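Local coordinates for protein type II restriction enzyme AgeI (Thalassobius gelatinovorus, PDB 5DWC) that recognises the double-stranded DNA sequence 5'-ACCGGT-3' and cleaves it after the first base, leaving 5'-phosphate ends, at residues L35-K40 / E78-D83; H111-T116 / D271-Q276; K140-I145 / H166-L171; N226-H231 / R255-S260. All blocks are in the same frame, centred on the assembly; numbering follows the deposited sequence.

Contact 1: L35-K40 / E78-D83; sequences LVNKPK and EKIGTD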
loop_
_atom_site.group_PDB
_atom_site.type_symbol
_atom_site.label_atom_id
_atom_site.label_comp_id
_atom_site.label_asym_id
_atom_site.label_seq_id
_atom_site.Cartn_x
_atom_site.Cartn_y
_atom_site.Cartn_z
ATOM N N LEU A 35 2.462 11.090 -18.268
ATOM C CA LEU A 35 1.179 10.914 -17.596
ATOM C C LEU A 35 0.980 11.913 -16.458
ATOM O O LEU A 35 -0.153 12.199 -16.067
ATOM C CB LEU A 35 1.052 9.488 -17.056
ATOM C CG LEU A 35 1.157 8.336 -18.057
ATOM C CD1 LEU A 35 0.899 7.009 -17.360
ATOM C CD2 LEU A 35 0.197 8.532 -19.218
ATOM N N VAL A 36 2.081 12.446 -15.938
ATOM C CA VAL A 36 2.043 13.324 -14.770
ATOM C C VAL A 36 1.187 14.576 -14.985
ATOM O O VAL A 36 0.359 14.919 -14.139
ATOM C CB VAL A 36 3.466 13.758 -14.357
ATOM C CG1 VAL A 36 3.414 14.699 -13.162
ATOM C CG2 VAL A 36 4.319 12.538 -14.041
ATOM N N ASN A 37 1.378 15.251 -16.113
ATOM C CA ASN A 37 0.648 16.487 -16.386
ATOM C C ASN A 37 -0.440 16.307 -17.439
ATOM O O ASN A 37 -0.901 17.279 -18.040
ATOM C CB ASN A 37 1.617 17.585 -16.820
ATOM C CG ASN A 37 2.676 17.872 -15.775
ATOM O OD1 ASN A 37 2.409 18.529 -14.769
ATOM N ND2 ASN A 37 3.885 17.377 -16.007
ATOM N N LYS A 38 -0.854 15.062 -17.653
ATOM C CA LYS A 38 -1.892 14.758 -18.630
ATOM C C LYS A 38 -3.266 15.180 -18.119
ATOM O O LYS A 38 -3.689 14.756 -17.042
ATOM C CB LYS A 38 -1.888 13.264 -18.964
ATOM C CG LYS A 38 -2.742 12.883 -20.165
ATOM C CD LYS A 38 -2.717 11.379 -20.404
ATOM C CE LYS A 38 -3.334 11.014 -21.745
ATOM N NZ LYS A 38 -3.332 9.542 -21.981
ATOM N N PRO A 39 -3.965 16.030 -18.890
ATOM C CA PRO A 39 -5.302 16.501 -18.512
ATOM C C PRO A 39 -6.320 15.370 -18.519
ATOM O O PRO A 39 -6.169 14.424 -19.293
ATOM C CB PRO A 39 -5.631 17.539 -19.592
ATOM C CG PRO A 39 -4.310 17.908 -20.192
ATOM C CD PRO A 39 -3.500 16.656 -20.138
ATOM N N LYS A 40 -7.329 15.470 -17.656
ATOM C CA LYS A 40 -8.406 14.484 -17.569
ATOM C C LYS A 40 -7.897 13.101 -17.155
ATOM O O LYS A 40 -8.604 12.101 -17.293
ATOM C CB LYS A 40 -9.154 14.396 -18.903
ATOM C CG LYS A 40 -9.666 15.733 -19.415
ATOM C CD LYS A 40 -11.151 15.894 -19.155
ATOM C CE LYS A 40 -11.901 16.164 -20.450
ATOM N NZ LYS A 40 -13.008 15.189 -20.666
ATOM N N GLU A 78 8.478 16.748 -12.004
ATOM C CA GLU A 78 7.807 16.984 -13.278
ATOM C C GLU A 78 6.428 17.618 -13.128
ATOM O O GLU A 78 5.855 18.097 -14.107
ATOM C CB GLU A 78 7.684 15.669 -14.054
ATOM C CG GLU A 78 9.014 15.032 -14.411
ATOM C CD GLU A 78 9.802 15.855 -15.408
ATOM O OE1 GLU A 78 9.176 16.526 -16.253
ATOM O OE2 GLU A 78 11.049 15.833 -15.344
ATOM N N LYS A 79 5.890 17.614 -11.913
ATOM C CA LYS A 79 4.552 18.153 -11.686
ATOM C C LYS A 79 4.516 19.661 -11.903
ATOM O O LYS A 79 5.298 20.406 -11.313
ATOM C CB LYS A 79 4.059 17.820 -10.277
ATOM C CG LYS A 79 2.642 18.289 -10.001
ATOM C CD LYS A 79 1.660 17.683 -10.992
ATOM C CE LYS A 79 0.272 18.274 -10.818
ATOM N NZ LYS A 79 -0.708 17.674 -11.763
ATOM N N ILE A 80 3.596 20.099 -12.756
ATOM C CA ILE A 80 3.421 21.517 -13.035
ATOM C C ILE A 80 2.335 22.122 -12.148
ATOM O O ILE A 80 1.184 21.689 -12.183
ATOM C CB ILE A 80 3.056 21.756 -14.512
ATOM C CG1 ILE A 80 4.154 21.219 -15.431
ATOM C CG2 ILE A 80 2.819 23.235 -14.770
ATOM C CD1 ILE A 80 3.834 21.362 -16.902
ATOM N N GLY A 81 2.709 23.121 -11.355
ATOM C CA GLY A 81 1.762 23.811 -10.497
ATOM C C GLY A 81 1.862 23.379 -9.046
ATOM O O GLY A 81 2.430 22.332 -8.740
ATOM N N THR A 82 1.307 24.191 -8.151
ATOM C CA THR A 82 1.351 23.902 -6.722
ATOM C C THR A 82 -0.024 23.531 -6.187
ATOM O O THR A 82 -0.259 23.579 -4.981
ATOM C CB THR A 82 1.889 25.097 -5.918
ATOM O OG1 THR A 82 1.209 26.290 -6.326
ATOM C CG2 THR A 82 3.381 25.270 -6.154
ATOM N N ASP A 83 -0.927 23.172 -7.096
ATOM C CA ASP A 83 -2.280 22.766 -6.730
ATOM C C ASP A 83 -2.236 21.614 -5.730
ATOM O O ASP A 83 -1.857 20.498 -6.084
ATOM C CB ASP A 83 -3.069 22.361 -7.979
ATOM C CG ASP A 83 -4.561 22.236 -7.721
ATOM O OD1 ASP A 83 -4.970 22.109 -6.547
ATOM O OD2 ASP A 83 -5.332 22.258 -8.702
#

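Contact 2: H111-T116 / D271-Q276; sequences HGIRLT and DYLVAQ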
loop_
_atom_site.group_PDB
_atom_site.type_symbol
_atom_site.label_atom_id
_atom_site.label_comp_id
_atom_site.label_asym_id
_atom_site.label_seq_id
_atom_site.Cartn_x
_atom_site.Cartn_y
_atom_site.Cartn_z
ATOM N N HIS A 111 -11.113 -16.954 -7.355
ATOM C CA HIS A 111 -11.631 -17.449 -6.085
ATOM C C HIS A 111 -12.863 -16.673 -5.627
ATOM O O HIS A 111 -13.381 -16.907 -4.536
ATOM C CB HIS A 111 -10.546 -17.389 -5.008
ATOM C CG HIS A 111 -9.301 -18.144 -5.361
ATOM N ND1 HIS A 111 -8.414 -17.708 -6.321
ATOM C CD2 HIS A 111 -8.797 -19.305 -4.881
ATOM C CE1 HIS A 111 -7.415 -18.569 -6.418
ATOM N NE2 HIS A 111 -7.624 -19.547 -5.556
ATOM N N GLY A 112 -13.328 -15.749 -6.464
ATOM C CA GLY A 112 -14.525 -14.984 -6.166
ATOM C C GLY A 112 -14.276 -13.786 -5.273
ATOM O O GLY A 112 -15.213 -13.120 -4.833
ATOM N N ILE A 113 -13.004 -13.508 -5.009
ATOM C CA ILE A 113 -12.619 -12.399 -4.143
ATOM C C ILE A 113 -12.391 -11.129 -4.957
ATOM O O ILE A 113 -11.694 -11.151 -5.972
ATOM C CB ILE A 113 -11.352 -12.741 -3.341
ATOM C CG1 ILE A 113 -11.597 -13.987 -2.485
ATOM C CG2 ILE A 113 -10.928 -11.564 -2.476
ATOM C CD1 ILE A 113 -10.336 -14.600 -1.915
ATOM N N ARG A 114 -12.983 -10.027 -4.512
ATOM C CA ARG A 114 -12.916 -8.775 -5.256
ATOM C C ARG A 114 -12.491 -7.595 -4.385
ATOM O O ARG A 114 -13.070 -7.352 -3.327
ATOM C CB ARG A 114 -14.269 -8.477 -5.902
ATOM C CG ARG A 114 -14.333 -7.142 -6.619
ATOM C CD ARG A 114 -15.625 -7.002 -7.403
ATOM N NE ARG A 114 -16.770 -6.716 -6.545
ATOM C CZ ARG A 114 -18.035 -6.779 -6.947
ATOM N NH1 ARG A 114 -18.315 -7.133 -8.194
ATOM N NH2 ARG A 114 -19.018 -6.496 -6.105
ATOM N N LEU A 115 -11.476 -6.865 -4.839
ATOM C CA LEU A 115 -11.044 -5.650 -4.156
ATOM C C LEU A 115 -11.696 -4.427 -4.790
ATOM O O LEU A 115 -12.087 -4.455 -5.956
ATOM C CB LEU A 115 -9.519 -5.510 -4.192
ATOM C CG LEU A 115 -8.684 -6.582 -3.488
ATOM C CD1 LEU A 115 -7.224 -6.157 -3.419
ATOM C CD2 LEU A 115 -9.228 -6.876 -2.099
ATOM N N THR A 116 -11.816 -3.357 -4.014
ATOM C CA THR A 116 -12.393 -2.114 -4.512
ATOM C C THR A 116 -11.832 -0.924 -3.745
ATOM O O THR A 116 -12.094 -0.765 -2.553
ATOM C CB THR A 116 -13.931 -2.109 -4.401
ATOM O OG1 THR A 116 -14.465 -3.295 -5.002
ATOM C CG2 THR A 116 -14.513 -0.886 -5.098
ATOM N N ASP A 271 -2.739 -15.817 -1.202
ATOM C CA ASP A 271 -2.845 -17.099 -0.515
ATOM C C ASP A 271 -3.443 -16.926 0.879
ATOM O O ASP A 271 -4.109 -17.825 1.393
ATOM C CB ASP A 271 -1.479 -17.777 -0.428
ATOM C CG ASP A 271 -1.089 -18.471 -1.721
ATOM O OD1 ASP A 271 -1.655 -18.126 -2.782
ATOM O OD2 ASP A 271 -0.215 -19.363 -1.677
ATOM N N TYR A 272 -3.204 -15.767 1.484
ATOM C CA TYR A 272 -3.803 -15.439 2.771
ATOM C C TYR A 272 -5.304 -15.229 2.618
ATOM O O TYR A 272 -6.103 -15.836 3.332
ATOM C CB TYR A 272 -3.148 -14.190 3.369
ATOM C CG TYR A 272 -3.829 -13.659 4.611
ATOM C CD1 TYR A 272 -3.512 -14.156 5.868
ATOM C CD2 TYR A 272 -4.781 -12.649 4.527
ATOM C CE1 TYR A 272 -4.130 -13.670 7.004
ATOM C CE2 TYR A 272 -5.405 -12.159 5.656
ATOM C CZ TYR A 272 -5.075 -12.672 6.892
ATOM O OH TYR A 272 -5.692 -12.185 8.021
ATOM N N LEU A 273 -5.676 -14.365 1.679
ATOM C CA LEU A 273 -7.079 -14.047 1.438
ATOM C C LEU A 273 -7.886 -15.267 1.013
ATOM O O LEU A 273 -9.067 -15.373 1.335
ATOM C CB LEU A 273 -7.209 -12.948 0.378
ATOM C CG LEU A 273 -7.070 -11.506 0.868
ATOM C CD1 LEU A 273 -7.390 -10.522 -0.252
ATOM C CD2 LEU A 273 -7.964 -11.261 2.076
ATOM N N VAL A 274 -7.255 -16.187 0.290
ATOM C CA VAL A 274 -7.953 -17.388 -0.156
ATOM C C VAL A 274 -8.310 -18.279 1.032
ATOM O O VAL A 274 -9.443 -18.749 1.145
ATOM C CB VAL A 274 -7.118 -18.192 -1.178
ATOM C CG1 VAL A 274 -7.601 -19.630 -1.253
ATOM C CG2 VAL A 274 -7.192 -17.540 -2.551
ATOM N N ALA A 275 -7.346 -18.494 1.921
ATOM C CA ALA A 275 -7.552 -19.344 3.089
ATOM C C ALA A 275 -8.605 -18.763 4.027
ATOM O O ALA A 275 -9.546 -19.449 4.421
ATOM C CB ALA A 275 -6.239 -19.547 3.831
ATOM N N GLN A 276 -8.437 -17.494 4.381
ATOM C CA GLN A 276 -9.349 -16.820 5.299
ATOM C C GLN A 276 -10.749 -16.696 4.706
ATOM O O GLN A 276 -11.738 -16.612 5.435
ATOM C CB GLN A 276 -8.806 -15.437 5.659
ATOM C CG GLN A 276 -7.414 -15.458 6.276
ATOM C CD GLN A 276 -7.435 -15.813 7.748
ATOM O OE1 GLN A 276 -8.292 -15.344 8.496
ATOM N NE2 GLN A 276 -6.487 -16.641 8.173
#

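Contact 3: K140-I145 / H166-L171; sequences KVDVMI and HAKVSL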
loop_
_atom_site.group_PDB
_atom_site.type_symbol
_atom_site.label_atom_id
_atom_site.label_comp_id
_atom_site.label_asym_id
_atom_site.label_seq_id
_atom_site.Cartn_x
_atom_site.Cartn_y
_atom_site.Cartn_z
ATOM N N LYS A 140 -12.355 6.040 7.006
ATOM C CA LYS A 140 -11.537 5.047 7.716
ATOM C C LYS A 140 -10.926 3.924 6.866
ATOM O O LYS A 140 -9.764 3.555 7.070
ATOM C CB LYS A 140 -12.353 4.404 8.836
ATOM C CG LYS A 140 -12.214 5.096 10.191
ATOM C CD LYS A 140 -11.160 6.194 10.171
ATOM C CE LYS A 140 -9.799 5.715 10.663
ATOM N NZ LYS A 140 -8.816 6.845 10.657
ATOM N N VAL A 141 -11.698 3.367 5.935
ATOM C CA VAL A 141 -11.214 2.235 5.146
ATOM C C VAL A 141 -10.778 2.641 3.742
ATOM O O VAL A 141 -11.472 3.387 3.052
ATOM C CB VAL A 141 -12.281 1.130 5.032
ATOM C CG1 VAL A 141 -11.770 -0.007 4.155
ATOM C CG2 VAL A 141 -12.657 0.608 6.405
ATOM N N ASP A 142 -9.625 2.123 3.326
ATOM C CA ASP A 142 -9.039 2.454 2.034
ATOM C C ASP A 142 -9.459 1.488 0.924
ATOM O O ASP A 142 -9.886 1.916 -0.148
ATOM C CB ASP A 142 -7.516 2.488 2.149
ATOM C CG ASP A 142 -7.030 3.609 3.044
ATOM O OD1 ASP A 142 -7.774 4.601 3.208
ATOM O OD2 ASP A 142 -5.908 3.508 3.583
ATOM N N VAL A 143 -9.334 0.187 1.171
ATOM C CA VAL A 143 -9.724 -0.810 0.176
ATOM C C VAL A 143 -10.681 -1.842 0.769
ATOM O O VAL A 143 -10.376 -2.474 1.778
ATOM C CB VAL A 143 -8.499 -1.542 -0.414
ATOM C CG1 VAL A 143 -8.940 -2.539 -1.475
ATOM C CG2 VAL A 143 -7.501 -0.549 -0.995
ATOM N N MET A 144 -11.835 -2.009 0.132
ATOM C CA MET A 144 -12.845 -2.956 0.595
ATOM C C MET A 144 -12.643 -4.347 -0.006
ATOM O O MET A 144 -12.301 -4.485 -1.180
ATOM C CB MET A 144 -14.249 -2.434 0.262
ATOM C CG MET A 144 -15.215 -3.497 -0.233
ATOM S SD MET A 144 -16.741 -2.811 -0.904
ATOM C CE MET A 144 -17.740 -2.701 0.591
ATOM N N ILE A 145 -12.854 -5.377 0.808
ATOM C CA ILE A 145 -12.744 -6.755 0.341
ATOM C C ILE A 145 -14.114 -7.421 0.267
ATOM O O ILE A 145 -14.828 -7.506 1.266
ATOM C CB ILE A 145 -11.833 -7.593 1.253
ATOM C CG1 ILE A 145 -10.568 -6.811 1.614
ATOM C CG2 ILE A 145 -11.486 -8.915 0.584
ATOM C CD1 ILE A 145 -9.717 -7.487 2.665
ATOM N N HIS A 166 -6.403 -1.268 5.129
ATOM C CA HIS A 166 -5.836 0.047 5.400
ATOM C C HIS A 166 -4.520 0.208 4.656
ATOM O O HIS A 166 -3.473 -0.237 5.125
ATOM C CB HIS A 166 -5.625 0.253 6.897
ATOM C CG HIS A 166 -6.864 0.043 7.714
ATOM N ND1 HIS A 166 -7.252 -1.197 8.172
ATOM C CD2 HIS A 166 -7.807 0.915 8.144
ATOM C CE1 HIS A 166 -8.379 -1.081 8.853
ATOM N NE2 HIS A 166 -8.737 0.189 8.849
ATOM N N ALA A 167 -4.582 0.838 3.488
ATOM C CA ALA A 167 -3.407 1.010 2.644
ATOM C C ALA A 167 -2.601 2.236 3.055
ATOM O O ALA A 167 -3.002 3.368 2.787
ATOM C CB ALA A 167 -3.819 1.112 1.182
ATOM N N LYS A 168 -1.465 2.005 3.706
ATOM C CA LYS A 168 -0.597 3.094 4.141
ATOM C C LYS A 168 0.767 3.038 3.461
ATOM O O LYS A 168 1.537 2.106 3.684
ATOM C CB LYS A 168 -0.426 3.059 5.660
ATOM C CG LYS A 168 -1.668 3.470 6.430
ATOM C CD LYS A 168 -1.925 4.960 6.281
ATOM C CE LYS A 168 -3.294 5.357 6.815
ATOM N NZ LYS A 168 -4.396 4.884 5.925
ATOM N N VAL A 169 1.060 4.039 2.634
ATOM C CA VAL A 169 2.348 4.123 1.947
ATOM C C VAL A 169 3.493 4.114 2.954
ATOM O O VAL A 169 4.497 3.423 2.768
ATOM C CB VAL A 169 2.448 5.389 1.072
ATOM C CG1 VAL A 169 3.879 5.605 0.598
ATOM C CG2 VAL A 169 1.495 5.298 -0.113
ATOM N N SER A 170 3.329 4.881 4.026
ATOM C CA SER A 170 4.305 4.900 5.103
ATOM C C SER A 170 3.618 4.681 6.444
ATOM O O SER A 170 2.548 5.234 6.698
ATOM C CB SER A 170 5.072 6.221 5.115
ATOM O OG SER A 170 6.073 6.215 6.120
ATOM N N LEU A 171 4.232 3.869 7.296
ATOM C CA LEU A 171 3.703 3.621 8.631
ATOM C C LEU A 171 4.056 4.759 9.581
ATOM O O LEU A 171 3.660 4.750 10.746
ATOM C CB LEU A 171 4.227 2.294 9.176
ATOM C CG LEU A 171 3.780 1.064 8.387
ATOM C CD1 LEU A 171 4.283 -0.203 9.050
ATOM C CD2 LEU A 171 2.265 1.041 8.248
#

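Contact 4: N226-H231 / R255-S260; sequences NYIEGH and RHIYVS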
loop_
_atom_site.group_PDB
_atom_site.type_symbol
_atom_site.label_atom_id
_atom_site.label_comp_id
_atom_site.label_asym_id
_atom_site.label_seq_id
_atom_site.Cartn_x
_atom_site.Cartn_y
_atom_site.Cartn_z
ATOM N N ASN A 226 4.618 -3.723 17.312
ATOM C CA ASN A 226 3.880 -4.249 18.453
ATOM C C ASN A 226 2.368 -4.155 18.284
ATOM O O ASN A 226 1.617 -4.813 19.003
ATOM C CB ASN A 226 4.304 -3.528 19.734
ATOM C CG ASN A 226 5.435 -4.236 20.449
ATOM O OD1 ASN A 226 5.198 -5.097 21.294
ATOM N ND2 ASN A 226 6.671 -3.880 20.112
ATOM N N TYR A 227 1.924 -3.334 17.339
ATOM C CA TYR A 227 0.509 -3.281 16.985
ATOM C C TYR A 227 0.085 -4.621 16.399
ATOM O O TYR A 227 -0.976 -5.150 16.727
ATOM C CB TYR A 227 0.228 -2.158 15.983
ATOM C CG TYR A 227 0.391 -0.760 16.538
ATOM C CD1 TYR A 227 0.175 -0.494 17.885
ATOM C CD2 TYR A 227 0.759 0.298 15.711
ATOM C CE1 TYR A 227 0.322 0.785 18.394
ATOM C CE2 TYR A 227 0.909 1.579 16.212
ATOM C CZ TYR A 227 0.689 1.816 17.552
ATOM O OH TYR A 227 0.837 3.091 18.052
ATOM N N ILE A 228 0.936 -5.164 15.535
ATOM C CA ILE A 228 0.666 -6.427 14.861
ATOM C C ILE A 228 1.003 -7.627 15.740
ATOM O O ILE A 228 0.132 -8.427 16.080
ATOM C CB ILE A 228 1.471 -6.550 13.548
ATOM C CG1 ILE A 228 1.281 -5.307 12.680
ATOM C CG2 ILE A 228 1.074 -7.812 12.794
ATOM C CD1 ILE A 228 -0.118 -5.155 12.144
ATOM N N GLU A 229 2.275 -7.740 16.105
ATOM C CA GLU A 229 2.781 -8.923 16.793
ATOM C C GLU A 229 2.479 -8.934 18.285
ATOM O O GLU A 229 2.622 -9.964 18.943
ATOM C CB GLU A 229 4.288 -9.040 16.578
ATOM C CG GLU A 229 4.673 -9.237 15.126
ATOM C CD GLU A 229 6.168 -9.156 14.907
ATOM O OE1 GLU A 229 6.908 -8.943 15.891
ATOM O OE2 GLU A 229 6.605 -9.302 13.748
ATOM N N GLY A 230 2.064 -7.791 18.817
ATOM C CA GLY A 230 1.782 -7.685 20.236
ATOM C C GLY A 230 0.301 -7.603 20.543
ATOM O O GLY A 230 -0.250 -8.476 21.211
ATOM N N HIS A 231 -0.346 -6.552 20.051
ATOM C CA HIS A 231 -1.748 -6.298 20.368
ATOM C C HIS A 231 -2.702 -6.918 19.351
ATOM O O HIS A 231 -3.886 -7.099 19.637
ATOM C CB HIS A 231 -2.002 -4.793 20.470
ATOM C CG HIS A 231 -1.230 -4.124 21.563
ATOM N ND1 HIS A 231 -1.631 -4.152 22.882
ATOM C CD2 HIS A 231 -0.081 -3.408 21.535
ATOM C CE1 HIS A 231 -0.762 -3.483 23.619
ATOM N NE2 HIS A 231 0.188 -3.022 22.825
ATOM N N ARG A 255 -0.387 -12.777 15.072
ATOM C CA ARG A 255 -0.469 -11.988 13.852
ATOM C C ARG A 255 0.933 -11.774 13.298
ATOM O O ARG A 255 1.895 -11.666 14.058
ATOM C CB ARG A 255 -1.155 -10.650 14.121
ATOM C CG ARG A 255 -2.439 -10.766 14.930
ATOM C CD ARG A 255 -3.507 -11.563 14.192
ATOM N NE ARG A 255 -4.771 -11.587 14.928
ATOM C CZ ARG A 255 -5.929 -12.011 14.428
ATOM N NH1 ARG A 255 -6.004 -12.448 13.177
ATOM N NH2 ARG A 255 -7.019 -11.994 15.182
ATOM N N HIS A 256 1.050 -11.714 11.976
ATOM C CA HIS A 256 2.363 -11.639 11.346
ATOM C C HIS A 256 2.522 -10.493 10.355
ATOM O O HIS A 256 1.560 -10.032 9.743
ATOM C CB HIS A 256 2.679 -12.955 10.633
ATOM C CG HIS A 256 2.825 -14.121 11.558
ATOM N ND1 HIS A 256 1.755 -14.897 11.950
ATOM C CD2 HIS A 256 3.913 -14.643 12.169
ATOM C CE1 HIS A 256 2.179 -15.847 12.763
ATOM N NE2 HIS A 256 3.486 -15.716 12.912
ATOM N N ILE A 257 3.765 -10.049 10.212
ATOM C CA ILE A 257 4.145 -9.105 9.174
ATOM C C ILE A 257 4.772 -9.862 8.009
ATOM O O ILE A 257 5.896 -10.349 8.115
ATOM C CB ILE A 257 5.136 -8.056 9.697
ATOM C CG1 ILE A 257 4.500 -7.233 10.819
ATOM C CG2 ILE A 257 5.612 -7.160 8.564
ATOM C CD1 ILE A 257 5.475 -6.321 11.526
ATOM N N TYR A 258 4.038 -9.974 6.907
ATOM C CA TYR A 258 4.542 -10.671 5.730
ATOM C C TYR A 258 5.260 -9.694 4.805
ATOM O O TYR A 258 4.834 -8.551 4.649
ATOM C CB TYR A 258 3.404 -11.374 4.984
ATOM C CG TYR A 258 2.634 -12.375 5.823
ATOM C CD1 TYR A 258 3.093 -13.676 5.985
ATOM C CD2 TYR A 258 1.442 -12.021 6.443
ATOM C CE1 TYR A 258 2.391 -14.594 6.747
ATOM C CE2 TYR A 258 0.732 -12.932 7.205
ATOM C CZ TYR A 258 1.211 -14.217 7.353
ATOM O OH TYR A 258 0.508 -15.124 8.111
ATOM N N VAL A 259 6.357 -10.146 4.204
ATOM C CA VAL A 259 7.155 -9.301 3.321
ATOM C C VAL A 259 7.421 -9.997 1.988
ATOM O O VAL A 259 7.859 -11.147 1.960
ATOM C CB VAL A 259 8.506 -8.921 3.963
ATOM C CG1 VAL A 259 9.304 -8.019 3.032
ATOM C CG2 VAL A 259 8.292 -8.247 5.313
ATOM N N SER A 260 7.156 -9.294 0.890
ATOM C CA SER A 260 7.387 -9.832 -0.446
ATOM C C SER A 260 7.469 -8.720 -1.488
ATOM O O SER A 260 7.180 -7.558 -1.199
ATOM C CB SER A 260 6.278 -10.815 -0.830
ATOM O OG SER A 260 5.047 -10.143 -1.028
#

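Contact 1: L35-K40 / E78-D83
Asn37 holds the backbone around Lys79 with both ends of its side-chain amide. Ile80 N donates to Asn37 OD1 over 2.8 Å, approaching in the carbonyl plane on a lone pair of that oxygen. The other end works as donor: Asn37 ND2 lies 2.8 Å from Glu78 O, and its N-H points almost straight at the oxygen (170°). Glu78 O sits in the amide plane of Asn37, although ND2 itself stands above the carbonyl plane of Glu78. Two opposed bonds thus fix the rotation of the amide and distinguish its oxygen from its nitrogen. Asn37 follows helix 22-36, while Glu78 closes helix 63-78 and Lys79 is the first residue to leave helical geometry, so the amide ties together the C-terminal ends of two helices at the protein surface. With an alanine at Asn37, Ile80 N and Glu78 O would probably lose these mates and the turn after helix 63-78 would be freer to shift. Apolar atoms border the polar pair. Ile80 crosses the Asn37 side chain at about a right angle, its CG1 only 3.3 Å from Asn37 OD1. Val36 turns CG1 anti to its own backbone nitrogen (chi1 179°), which brings that methyl to 3.9 Å from Lys79 CA. It also meets the aliphatic part of the lysine, Val36 CG1 to Lys79 CD being 4.1 Å. The Lys79 chain bends at chi2 (58°), and its ammonium group is hydrogen-bonded to Gln86 further along the same loop.

Contact 2: H111-T116 / D271-Q276
Helix 268-276, the last of the chain, packs on edge strand 113-117 of the four-stranded mixed sheet, with Leu273 and Val274 meeting His111, Ile113 and Leu115. The short axes pass 10.5 Å apart at 122°. Ile113 points toward the helix: its CD1 lies 3.6 Å from Leu273 O and 4.2 Å from Leu273 CB. Deeper along the strand, Leu115 CD2 meets Leu273 CD1 at 4.5 Å. At the opposite end, Val274 sets CG2 over one face of the His111 imidazole, 3.5 Å from the ring centroid and 19° off the normal, a CH-pi contact offset toward the rim near CD2. The ring comes to lie there because CG is anti to the carbonyl carbon of His111 (chi1 -57°). Gly112, with positive phi, is the C-prime residue of the Schellman motif that ends the preceding helix and turns the chain from His111 into the strand. Putting an alanine at His111 would take away the ring face and is likely to leave the Val274 methyl uncovered on that side. Leu108 of helix 88-108 touches Ile113, Leu115 and Leu273 alike. No hydrogen bond spans the two segments, so the join rests on apolar packing and one ring face.

Contact 3: K140-I145 / H166-L171
Asp142 meets Ala167 and Lys168 where strands 143-148 and 159-168 of a beta hairpin diverge, in an arrangement consistent with the active-site core of the PD-(D/E)XK nucleases. Asp142 would be the first aspartate of that signature and Lys168 its lysine; in His166-Ala167-Lys168 a histidine stands where the motif usually has its second acid. A classic beta bulge, in which Asp142 and Val143 both face Ile165, marks the spot. From the backbone outward, Asp142 CB packs on the methyl of Ala167, 4.1 Å from Ala167 CB. CG is anti to the carbonyl carbon (chi1 -66°), which brings the carboxylate up to the backbone of Ala167, with Asp142 CG 3.7 Å from Ala167 N. At the tip the two oxygens part ways. OD1 lies close to Glu97 OE2 of helix 88-108, two acidic groups close together, and has a long, weak ion pair with Lys123. OD2 turns to the second strand and comes within 3.0 Å of Ala167 O; both are acceptors, so no hydrogen bond joins them. Beside these residues, Lys140 O approaches the His166 ring obliquely, 3.5 Å from His166 CD2, while Lys140 NZ itself pairs with Asp178. The Lys168 chain bends at chi2 and again at chi4 (-72°), and in this way Lys168 NZ reaches Asp142 OD2 for a salt bridge of 3.1 Å.

Contact 4: N226-H231 / R255-S260
The C-terminal turns of helix 223-231, among them a wider pi-type turn at 227-231, lean on the extended run that leads toward helix 268-276, with Ile228 and Glu229 set against Arg255 and Ile257. Ile228 carries most of the packing. Its CG2 branch, anti to the backbone nitrogen (chi1 to CG1 -51°), touches three neighbours: Arg255 CB at 3.8 Å from Ile228 CG2, the carbonyl oxygen of His256, and Ile257 CG1 at 4.0 Å from the same methyl. The two isoleucines cross at about a right angle, as do Ile228 and Arg255. Arg255 meets the helix with the base of its chain, Arg255 CB lying 3.2 Å from Ile228 O; beyond CG the chain bends and leads its guanidinium group away. Glu229 crosses Ile257 at about a right angle, with Glu229 CG 3.8 Å from Arg255 O and Glu229 OE2 3.9 Å from Ile257 CD1. Its carboxylate is buried but well supplied: OE2 accepts from Ser247 OG and forms a salt bridge with Arg225. Ser247 also hydrogen-bonds to the backbone nitrogen of Ile257, and Ser253 OG is hydrogen-bonded to Ile228 O. Gly230 suits the wide turn, where His231 N reaches Asn226 O at 2.8 Å, since a beta carbon would clash with that oxygen. Direct contact between the segments is therefore purely van der Waals, and serines of the intervening loop supply polar links to both.

Overall arrangement
Contacts 2 and 3 share the four-stranded mixed sheet: strands 113-117 and 143-148 are neighbours in it, and the two contacts touch through Thr116 O and Met144 N, 3.0 Å apart, a probable hydrogen bond. Contact 3 lies about 7 Å from the chain's centre. Contact 4 sits about 16 Å from contact 3 and about 19 Å from contact 2, centre to centre; its helix 223-231 precedes helix 268-276 of contact 2. Along the chain contact 1 comes first, and contact 2 then brackets contacts 3 and 4 in turn. Contact 1, in the helical N-terminal part, lies across the chain's centre from contacts 2 and 4, about 35 and 37 Å away between centres, and the probable catalytic core at contact 3 lies nearer the middle.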